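PDB 3LK5: geranylgeranyl pyrophosphate synthase from Corynebacterium glutamicum, which probably works as a magnesium-dependent prenyltransferase, joining an allylic diphosphate to isopentenyl diphosphate in isoprenoid biosynthesis. Local coordinates for residues A[24-29]-A[58-63]; A[236-241]-A[349-354]; A[253-258]-A[335-340]. All coordinates share one frame; numbering follows the deposited sequence.

Interaction 1. Residues A[24-29]-A[58-63]; sequences VVRDRL and VLNGGK
The carbonyl oxygen of Leu-59, at the C-terminal end of helix 45-59, has one N-H partner across the contact, and a weak one: Arg-26 NE reaches Leu-59 O at 3.2 Å, bent to 131° at the hydrogen. The same guanidinium makes a second weak bond one residue on, from Arg-26 NH2 to Asn-60 OD1 at 3.4 Å, straighter at 152°. OD1 meets the guanidinium at its edge and near its plane, and the amide and guanidinium planes lie 21° apart. Arg-26 gets there by running out extended, with CG anti to the backbone N, from an exposed side of helix 21-43. The CB of Leu-59 lies over one face of the group, 4.2 Å from Arg-26 NH2. Helix 45-59 gives way at Asn-60 to a loop that holds Gly-61, Gly-62 and Lys-63, the start of the GGKR sequence of polyprenyl synthetases, whose basic residues bind isopentenyl diphosphate in relatives and probably do so here. Below these two weak bonds the contact is apolar and buried. Leu-59 CD2 presses against Leu-29 CB at 3.7 Å and also nears Arg-26 O, at 3.9 Å. Further in, Leu-29 CD1 meets Val-58 CG1 at 3.8 Å, the two side chains crossing at about a right angle. Leu-29 also touches Phe-99 of helix 87-111 and Met-162 of helix 144-164, while Val-58 O accepts a hydrogen bond from Arg-64 NH1.

Interaction 2. Residues A[236-241]-A[349-354]; sequences PQLIDA and DDVDIP
This is a small apolar contact between the N-terminal end of a helix and a loop at the periphery of the all-helical prenyltransferase fold. Helix 236-263 starts here, and the loop 349-354 links helix 329-347 to helix 355-369, whose N-cap is Pro-354. Side chains meet by methyl and methylene groups alone. Val-351 is the central piece: its bond from the main chain points at the helix, between Leu-238 and Ala-241, which stand three residues apart on one side of the helix. The backbones come close at this point, Leu-238 CA lying 6.0 Å from Val-351 CA. Both methyls of Val-351 are used. CG1, in the crowded position between the backbone N and the carbonyl carbon (chi1 60°), rests on Ala-241 CB at 3.6 Å; CG2, anti to the backbone N, faces Leu-238 CA at 4.1 Å. Leu-238 carries its CG anti to the backbone N (chi1 170°), which brings its branch round toward the loop and across the Val-351 side chain at about a right angle. The N-H of Leu-238 is taken up by Ser-235 OG just before the helix. On another side of the same segment Ile-239 packs on His-226, Ala-229 and Ser-230 of helix 205-231, and within the loop Ile-353 also touches Leu-348, so the contact ties the loop between the last two helices to the start of helix 236-263. One methyl, Leu-238 CD1, bridges two loop residues, lying 3.8 Å from Val-351 CG1 and equally 3.8 Å from Ile-353 CG1.

Interaction 3. Residues A[253-258]-A[335-340]; sequences FQLRDD and QRISQL
Leu-255 and Ile-337 slide past one another in opposite directions, as suits two helices running nearly antiparallel: the N-to-C directions of the short axes differ by 153°, and the axes approach to 9.5 Å. Leu-255 CB sits against Ile-337 CG1 at 3.6 Å. The leucine crosses the Arg-336 side chain at about a right angle, CD1 3.9 Å from Arg-336 CB, and meets Leu-340 CD1 more loosely, its own CD1 at 4.1 Å. Ile-337 in turn reaches across to helix 236-263. Its CD1 lies 3.6 Å from the backbone N of Arg-256 and also sits beneath the guanidinium of that residue, over the centre of one face and 3.8 Å from its plane. The arginine folds over the isoleucine because its chain bends at both chi2 and chi3, and Arg-256 NH2 comes to 3.8 Å from Ile-337 CG2. Its charge is met outside the two segments, by a salt bridge from NH1 to Glu-334, with NE bonded to Thr-369 O; these partners probably fix the flat group over the methyl. Arg-336 NH1 is salt-bridged to Asp-209 OD1. On the remote side of segment 253-258, Gln-254 NE2 bonds Asp-258 OD1 at 2.9 Å and nearly straight, meeting the oxygen from above the carboxylate plane. Phe-253 to Asp-258 spell the FQxxDD sequence, the second aspartate-rich region of polyprenyl synthetases, whose aspartates in relatives face the active-site cavity; Ile-337 packs on Leu-255 and Arg-256 within that sequence.

Interactions 2 and 3 share helix 236-263: interaction 2 holds its N-terminal end, and interaction 3 lies further along the helix, nested inside the chain loop that interaction 2 closes. Their centres are 23 Å apart. Interaction 1 lies earlier in the chain and sits across the chain's centre from interaction 3, 27 Å between centres, though nearest atoms come to about 8 Å. None of the three touches another. Interaction 3 is nearest the magnesium-binding aspartates: the side chain of Leu-255 is about 12 Å from that of Asp-194, which with Asp-108 and Asp-112 binds Mg(2+), absent from this chain. Interactions 1 and 2 lie away from them.

Interaction 1. Residues A[24-29]-A[58-63]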
loop_
_atom_site.group_PDB
_atom_site.type_symbol
_atom_site.label_atom_id
_atom_site.label_comp_id
_atom_site.label_asym_id
_atom_site.label_seq_id
_atom_site.Cartn_x
_atom_site.Cartn_y
_atom_site.Cartn_z
ATOM N N VAL A 24 5.228 -5.029 24.515
ATOM C CA VAL A 24 6.412 -4.424 23.919
ATOM C C VAL A 24 6.063 -3.921 22.501
ATOM O O VAL A 24 6.455 -2.828 22.142
ATOM C CB VAL A 24 7.592 -5.445 23.864
ATOM C CG1 VAL A 24 8.762 -4.871 23.120
ATOM C CG2 VAL A 24 8.029 -5.812 25.322
ATOM N N VAL A 25 5.311 -4.715 21.743
ATOM C CA VAL A 25 4.921 -4.325 20.375
ATOM C C VAL A 25 4.102 -3.026 20.430
ATOM O O VAL A 25 4.382 -2.090 19.687
ATOM C CB VAL A 25 4.139 -5.442 19.676
ATOM C CG1 VAL A 25 3.509 -4.964 18.316
ATOM C CG2 VAL A 25 5.057 -6.682 19.475
ATOM N N ARG A 26 3.120 -2.962 21.340
ATOM C CA ARG A 26 2.305 -1.748 21.503
ATOM C C ARG A 26 3.153 -0.537 21.838
ATOM O O ARG A 26 2.916 0.536 21.263
ATOM C CB ARG A 26 1.201 -1.951 22.561
ATOM C CG ARG A 26 0.168 -0.810 22.615
ATOM C CD ARG A 26 -0.880 -1.093 23.729
ATOM N NE ARG A 26 -2.035 -0.168 23.660
ATOM C CZ ARG A 26 -2.050 1.100 24.080
ATOM N NH1 ARG A 26 -0.955 1.676 24.563
ATOM N NH2 ARG A 26 -3.173 1.822 23.967
ATOM N N ASP A 27 4.157 -0.679 22.713
ATOM C CA ASP A 27 5.112 0.414 22.958
ATOM C C ASP A 27 5.821 0.889 21.681
ATOM O O ASP A 27 5.987 2.096 21.481
ATOM C CB ASP A 27 6.218 0.024 23.950
ATOM C CG ASP A 27 5.739 -0.006 25.397
ATOM O OD1 ASP A 27 4.744 0.643 25.729
ATOM O OD2 ASP A 27 6.367 -0.705 26.206
ATOM N N ARG A 28 6.355 -0.043 20.895
ATOM C CA ARG A 28 7.075 0.374 19.672
ATOM C C ARG A 28 6.140 1.117 18.700
ATOM O O ARG A 28 6.535 2.117 18.090
ATOM C CB ARG A 28 7.704 -0.851 18.952
ATOM C CG ARG A 28 8.634 -1.735 19.843
ATOM C CD ARG A 28 9.671 -0.923 20.659
ATOM N NE ARG A 28 10.525 -0.046 19.859
ATOM C CZ ARG A 28 11.401 0.812 20.383
ATOM N NH1 ARG A 28 11.529 0.902 21.717
ATOM N NH2 ARG A 28 12.143 1.577 19.598
ATOM N N LEU A 29 4.924 0.600 18.538
ATOM C CA LEU A 29 3.953 1.200 17.639
ATOM C C LEU A 29 3.559 2.573 18.148
ATOM O O LEU A 29 3.383 3.501 17.340
ATOM C CB LEU A 29 2.690 0.334 17.480
ATOM C CG LEU A 29 2.942 -1.025 16.779
ATOM C CD1 LEU A 29 1.706 -1.880 16.992
ATOM C CD2 LEU A 29 3.271 -0.771 15.240
ATOM N N VAL A 58 -4.724 0.391 15.365
ATOM C CA VAL A 58 -3.435 -0.314 15.437
ATOM C C VAL A 58 -3.092 -0.604 16.909
ATOM O O VAL A 58 -2.601 -1.695 17.267
ATOM C CB VAL A 58 -2.317 0.593 14.788
ATOM C CG1 VAL A 58 -0.912 0.073 15.088
ATOM C CG2 VAL A 58 -2.534 0.674 13.267
ATOM N N LEU A 59 -3.300 0.403 17.758
ATOM C CA LEU A 59 -2.900 0.245 19.162
ATOM C C LEU A 59 -3.859 -0.606 20.006
ATOM O O LEU A 59 -3.406 -1.276 20.954
ATOM C CB LEU A 59 -2.661 1.589 19.849
ATOM C CG LEU A 59 -1.561 2.497 19.291
ATOM C CD1 LEU A 59 -1.499 3.790 20.116
ATOM C CD2 LEU A 59 -0.180 1.787 19.241
ATOM N N ASN A 60 -5.150 -0.601 19.676
ATOM C CA ASN A 60 -6.164 -1.046 20.667
ATOM C C ASN A 60 -6.687 -2.441 20.529
ATOM O O ASN A 60 -7.678 -2.817 21.202
ATOM C CB ASN A 60 -7.350 -0.079 20.764
ATOM C CG ASN A 60 -6.940 1.289 21.245
ATOM O OD1 ASN A 60 -5.950 1.443 21.964
ATOM N ND2 ASN A 60 -7.701 2.295 20.858
ATOM N N GLY A 61 -6.036 -3.232 19.696
ATOM C CA GLY A 61 -6.341 -4.642 19.657
ATOM C C GLY A 61 -5.356 -5.320 18.734
ATOM O O GLY A 61 -4.577 -4.644 18.062
ATOM N N GLY A 62 -5.428 -6.640 18.681
ATOM C CA GLY A 62 -4.493 -7.449 17.917
ATOM C C GLY A 62 -3.779 -8.414 18.853
ATOM O O GLY A 62 -3.365 -8.020 19.945
ATOM N N LYS A 63 -3.604 -9.663 18.429
ATOM C CA LYS A 63 -2.808 -10.625 19.194
ATOM C C LYS A 63 -1.267 -10.459 19.017
ATOM O O LYS A 63 -0.482 -11.006 19.791
ATOM C CB LYS A 63 -3.231 -12.055 18.834
ATOM C CG LYS A 63 -4.684 -12.421 19.220
ATOM C CD LYS A 63 -4.900 -12.526 20.750
ATOM C CE LYS A 63 -4.331 -13.817 21.383
ATOM N NZ LYS A 63 -5.177 -15.016 21.068
#

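Interaction 2. Residues A[236-241]-A[349-354]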
loop_
_atom_site.group_PDB
_atom_site.type_symbol
_atom_site.label_atom_id
_atom_site.label_comp_id
_atom_site.label_asym_id
_atom_site.label_seq_id
_atom_site.Cartn_x
_atom_site.Cartn_y
_atom_site.Cartn_z
ATOM N N PRO A 236 21.201 -21.076 6.484
ATOM C CA PRO A 236 20.162 -21.624 5.599
ATOM C C PRO A 236 19.467 -22.848 6.196
ATOM O O PRO A 236 18.286 -23.032 5.952
ATOM C CB PRO A 236 20.942 -22.020 4.351
ATOM C CG PRO A 236 22.096 -21.074 4.339
ATOM C CD PRO A 236 22.494 -20.920 5.783
ATOM N N GLN A 237 20.178 -23.631 7.010
ATOM C CA GLN A 237 19.603 -24.811 7.669
ATOM C C GLN A 237 18.568 -24.449 8.705
ATOM O O GLN A 237 17.510 -25.065 8.795
ATOM C CB GLN A 237 20.714 -25.675 8.314
ATOM C CG GLN A 237 21.736 -26.153 7.285
ATOM C CD GLN A 237 22.592 -25.013 6.676
ATOM O OE1 GLN A 237 23.130 -24.158 7.390
ATOM N NE2 GLN A 237 22.734 -25.029 5.340
ATOM N N LEU A 238 18.877 -23.432 9.496
ATOM C CA LEU A 238 17.949 -22.964 10.502
ATOM C C LEU A 238 16.728 -22.326 9.832
ATOM O O LEU A 238 15.598 -22.632 10.178
ATOM C CB LEU A 238 18.630 -21.956 11.444
ATOM C CG LEU A 238 17.532 -21.309 12.314
ATOM C CD1 LEU A 238 17.193 -22.207 13.492
ATOM C CD2 LEU A 238 17.954 -19.987 12.787
ATOM N N ILE A 239 16.966 -21.465 8.850
ATOM C CA ILE A 239 15.858 -20.841 8.126
ATOM C C ILE A 239 14.957 -21.915 7.475
ATOM O O ILE A 239 13.726 -21.792 7.450
ATOM C CB ILE A 239 16.394 -19.831 7.068
ATOM C CG1 ILE A 239 16.930 -18.580 7.791
ATOM C CG2 ILE A 239 15.272 -19.436 6.104
ATOM C CD1 ILE A 239 17.620 -17.512 6.866
ATOM N N ASP A 240 15.574 -22.964 6.930
ATOM C CA ASP A 240 14.775 -24.029 6.308
ATOM C C ASP A 240 13.835 -24.709 7.309
ATOM O O ASP A 240 12.636 -24.947 7.017
ATOM C CB ASP A 240 15.702 -25.069 5.644
ATOM C CG ASP A 240 14.999 -25.830 4.562
ATOM O OD1 ASP A 240 14.722 -27.028 4.765
ATOM O OD2 ASP A 240 14.673 -25.219 3.522
ATOM N N ALA A 241 14.368 -25.028 8.489
ATOM C CA ALA A 241 13.551 -25.656 9.537
ATOM C C ALA A 241 12.399 -24.770 9.979
ATOM O O ALA A 241 11.270 -25.253 10.133
ATOM C CB ALA A 241 14.394 -26.051 10.715
ATOM N N ASP A 349 13.081 -30.038 15.524
ATOM C CA ASP A 349 14.116 -30.937 16.045
ATOM C C ASP A 349 15.225 -31.133 15.040
ATOM O O ASP A 349 16.197 -31.837 15.320
ATOM C CB ASP A 349 13.531 -32.317 16.366
ATOM C CG ASP A 349 12.366 -32.255 17.321
ATOM O OD1 ASP A 349 12.402 -31.431 18.254
ATOM O OD2 ASP A 349 11.404 -33.038 17.133
ATOM N N ASP A 350 15.071 -30.524 13.868
ATOM C CA ASP A 350 15.989 -30.766 12.747
ATOM C C ASP A 350 17.240 -29.890 12.763
ATOM O O ASP A 350 18.140 -30.092 11.963
ATOM C CB ASP A 350 15.248 -30.631 11.408
ATOM C CG ASP A 350 14.377 -31.846 11.107
ATOM O OD1 ASP A 350 14.497 -32.878 11.802
ATOM O OD2 ASP A 350 13.569 -31.781 10.175
ATOM N N VAL A 351 17.276 -28.915 13.668
ATOM C CA VAL A 351 18.414 -28.020 13.782
ATOM C C VAL A 351 18.521 -27.646 15.254
ATOM O O VAL A 351 17.577 -27.861 16.017
ATOM C CB VAL A 351 18.223 -26.752 12.874
ATOM C CG1 VAL A 351 16.977 -25.987 13.282
ATOM C CG2 VAL A 351 19.454 -25.849 12.914
ATOM N N ASP A 352 19.662 -27.101 15.656
ATOM C CA ASP A 352 19.820 -26.686 17.029
ATOM C C ASP A 352 19.181 -25.319 17.256
ATOM O O ASP A 352 19.485 -24.356 16.549
ATOM C CB ASP A 352 21.295 -26.684 17.455
ATOM C CG ASP A 352 21.469 -26.319 18.925
ATOM O OD1 ASP A 352 20.736 -26.889 19.780
ATOM O OD2 ASP A 352 22.317 -25.449 19.226
ATOM N N ILE A 353 18.293 -25.258 18.244
ATOM C CA ILE A 353 17.598 -24.015 18.639
ATOM C C ILE A 353 17.707 -23.933 20.169
ATOM O O ILE A 353 17.573 -24.964 20.829
ATOM C CB ILE A 353 16.110 -24.099 18.209
ATOM C CG1 ILE A 353 15.988 -23.898 16.704
ATOM C CG2 ILE A 353 15.239 -23.064 18.929
ATOM C CD1 ILE A 353 14.661 -24.363 16.155
ATOM N N PRO A 354 17.953 -22.730 20.745
ATOM C CA PRO A 354 18.046 -22.700 22.221
ATOM C C PRO A 354 16.807 -23.363 22.819
ATOM O O PRO A 354 15.699 -23.221 22.254
ATOM C CB PRO A 354 18.065 -21.202 22.557
ATOM C CG PRO A 354 18.575 -20.533 21.309
ATOM C CD PRO A 354 18.091 -21.380 20.147
#

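Interaction 3. Residues A[253-258]-A[335-340]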
loop_
_atom_site.group_PDB
_atom_site.type_symbol
_atom_site.label_atom_id
_atom_site.label_comp_id
_atom_site.label_asym_id
_atom_site.label_seq_id
_atom_site.Cartn_x
_atom_site.Cartn_y
_atom_site.Cartn_z
ATOM N N PHE A 253 -3.181 -23.501 11.494
ATOM C CA PHE A 253 -3.810 -22.365 12.139
ATOM C C PHE A 253 -5.029 -21.878 11.344
ATOM O O PHE A 253 -6.075 -21.607 11.941
ATOM C CB PHE A 253 -2.759 -21.234 12.298
ATOM C CG PHE A 253 -3.329 -19.899 12.656
ATOM C CD1 PHE A 253 -3.667 -19.601 13.980
ATOM C CD2 PHE A 253 -3.499 -18.912 11.673
ATOM C CE1 PHE A 253 -4.169 -18.328 14.338
ATOM C CE2 PHE A 253 -4.019 -17.630 12.011
ATOM C CZ PHE A 253 -4.355 -17.354 13.353
ATOM N N GLN A 254 -4.913 -21.753 10.020
ATOM C CA GLN A 254 -6.065 -21.297 9.230
ATOM C C GLN A 254 -7.201 -22.326 9.306
ATOM O O GLN A 254 -8.373 -21.961 9.400
ATOM C CB GLN A 254 -5.722 -21.121 7.759
ATOM C CG GLN A 254 -6.921 -20.486 6.998
ATOM C CD GLN A 254 -7.325 -19.182 7.611
ATOM O OE1 GLN A 254 -6.477 -18.322 7.814
ATOM N NE2 GLN A 254 -8.604 -19.022 7.945
ATOM N N LEU A 255 -6.824 -23.595 9.226
ATOM C CA LEU A 255 -7.876 -24.675 9.359
ATOM C C LEU A 255 -8.608 -24.592 10.689
ATOM O O LEU A 255 -9.838 -24.720 10.728
ATOM C CB LEU A 255 -7.287 -26.053 9.161
ATOM C CG LEU A 255 -6.684 -26.359 7.768
ATOM C CD1 LEU A 255 -6.052 -27.759 7.825
ATOM C CD2 LEU A 255 -7.742 -26.273 6.647
ATOM N N ARG A 256 -7.864 -24.362 11.774
ATOM C CA ARG A 256 -8.495 -24.175 13.097
ATOM C C ARG A 256 -9.412 -22.957 13.074
ATOM O O ARG A 256 -10.524 -22.987 13.633
ATOM C CB ARG A 256 -7.446 -24.015 14.223
ATOM C CG ARG A 256 -8.051 -23.715 15.627
ATOM C CD ARG A 256 -9.085 -24.816 16.078
ATOM N NE ARG A 256 -8.392 -26.090 16.244
ATOM C CZ ARG A 256 -8.952 -27.303 16.172
ATOM N NH1 ARG A 256 -10.254 -27.436 15.916
ATOM N NH2 ARG A 256 -8.181 -28.380 16.343
ATOM N N ASP A 257 -8.927 -21.873 12.468
ATOM C CA ASP A 257 -9.714 -20.647 12.365
ATOM C C ASP A 257 -11.022 -20.860 11.547
ATOM O O ASP A 257 -12.078 -20.307 11.901
ATOM C CB ASP A 257 -8.850 -19.511 11.759
ATOM C CG ASP A 257 -8.048 -18.742 12.825
ATOM O OD1 ASP A 257 -8.033 -19.138 14.021
ATOM O OD2 ASP A 257 -7.410 -17.721 12.470
ATOM N N ASP A 258 -10.934 -21.672 10.485
ATOM C CA ASP A 258 -12.121 -22.038 9.711
ATOM C C ASP A 258 -13.121 -22.820 10.585
ATOM O O ASP A 258 -14.306 -22.533 10.542
ATOM C CB ASP A 258 -11.775 -22.893 8.509
ATOM C CG ASP A 258 -10.855 -22.204 7.508
ATOM O OD1 ASP A 258 -10.755 -20.951 7.472
ATOM O OD2 ASP A 258 -10.245 -22.943 6.736
ATOM N N GLN A 335 -8.392 -34.002 11.436
ATOM C CA GLN A 335 -7.273 -34.905 11.127
ATOM C C GLN A 335 -6.113 -34.185 10.434
ATOM O O GLN A 335 -4.944 -34.432 10.741
ATOM C CB GLN A 335 -7.747 -36.129 10.299
ATOM C CG GLN A 335 -8.568 -37.155 11.146
ATOM C CD GLN A 335 -9.544 -38.062 10.321
ATOM O OE1 GLN A 335 -10.443 -38.714 10.905
ATOM N NE2 GLN A 335 -9.381 -38.082 8.985
ATOM N N ARG A 336 -6.431 -33.320 9.480
ATOM C CA ARG A 336 -5.385 -32.535 8.796
ATOM C C ARG A 336 -4.641 -31.637 9.792
ATOM O O ARG A 336 -3.413 -31.535 9.737
ATOM C CB ARG A 336 -6.007 -31.637 7.734
ATOM C CG ARG A 336 -6.443 -32.360 6.486
ATOM C CD ARG A 336 -6.782 -31.318 5.453
ATOM N NE ARG A 336 -7.374 -31.873 4.249
ATOM C CZ ARG A 336 -7.278 -31.275 3.063
ATOM N NH1 ARG A 336 -6.615 -30.110 2.931
ATOM N NH2 ARG A 336 -7.859 -31.835 2.011
ATOM N N ILE A 337 -5.385 -31.017 10.712
ATOM C CA ILE A 337 -4.781 -30.118 11.730
ATOM C C ILE A 337 -3.803 -30.934 12.580
ATOM O O ILE A 337 -2.653 -30.529 12.838
ATOM C CB ILE A 337 -5.889 -29.431 12.589
ATOM C CG1 ILE A 337 -6.707 -28.429 11.742
ATOM C CG2 ILE A 337 -5.312 -28.724 13.859
ATOM C CD1 ILE A 337 -7.957 -27.932 12.459
ATOM N N SER A 338 -4.247 -32.121 13.002
ATOM C CA SER A 338 -3.411 -32.994 13.826
ATOM C C SER A 338 -2.112 -33.365 13.121
ATOM O O SER A 338 -1.020 -33.283 13.718
ATOM C CB SER A 338 -4.210 -34.258 14.206
ATOM O OG SER A 338 -5.149 -33.915 15.201
ATOM N N GLN A 339 -2.233 -33.790 11.863
ATOM C CA GLN A 339 -1.109 -34.224 11.038
ATOM C C GLN A 339 -0.099 -33.079 10.866
ATOM O O GLN A 339 1.126 -33.262 11.017
ATOM C CB GLN A 339 -1.610 -34.576 9.628
ATOM C CG GLN A 339 -2.265 -35.917 9.412
ATOM C CD GLN A 339 -2.561 -36.142 7.918
ATOM O OE1 GLN A 339 -3.564 -35.644 7.374
ATOM N NE2 GLN A 339 -1.678 -36.881 7.252
ATOM N N LEU A 340 -0.621 -31.919 10.499
ATOM C CA LEU A 340 0.214 -30.727 10.273
ATOM C C LEU A 340 0.881 -30.210 11.542
ATOM O O LEU A 340 2.023 -29.701 11.494
ATOM C CB LEU A 340 -0.633 -29.621 9.649
ATOM C CG LEU A 340 -0.999 -29.807 8.170
ATOM C CD1 LEU A 340 -2.130 -28.867 7.771
ATOM C CD2 LEU A 340 0.230 -29.596 7.334
#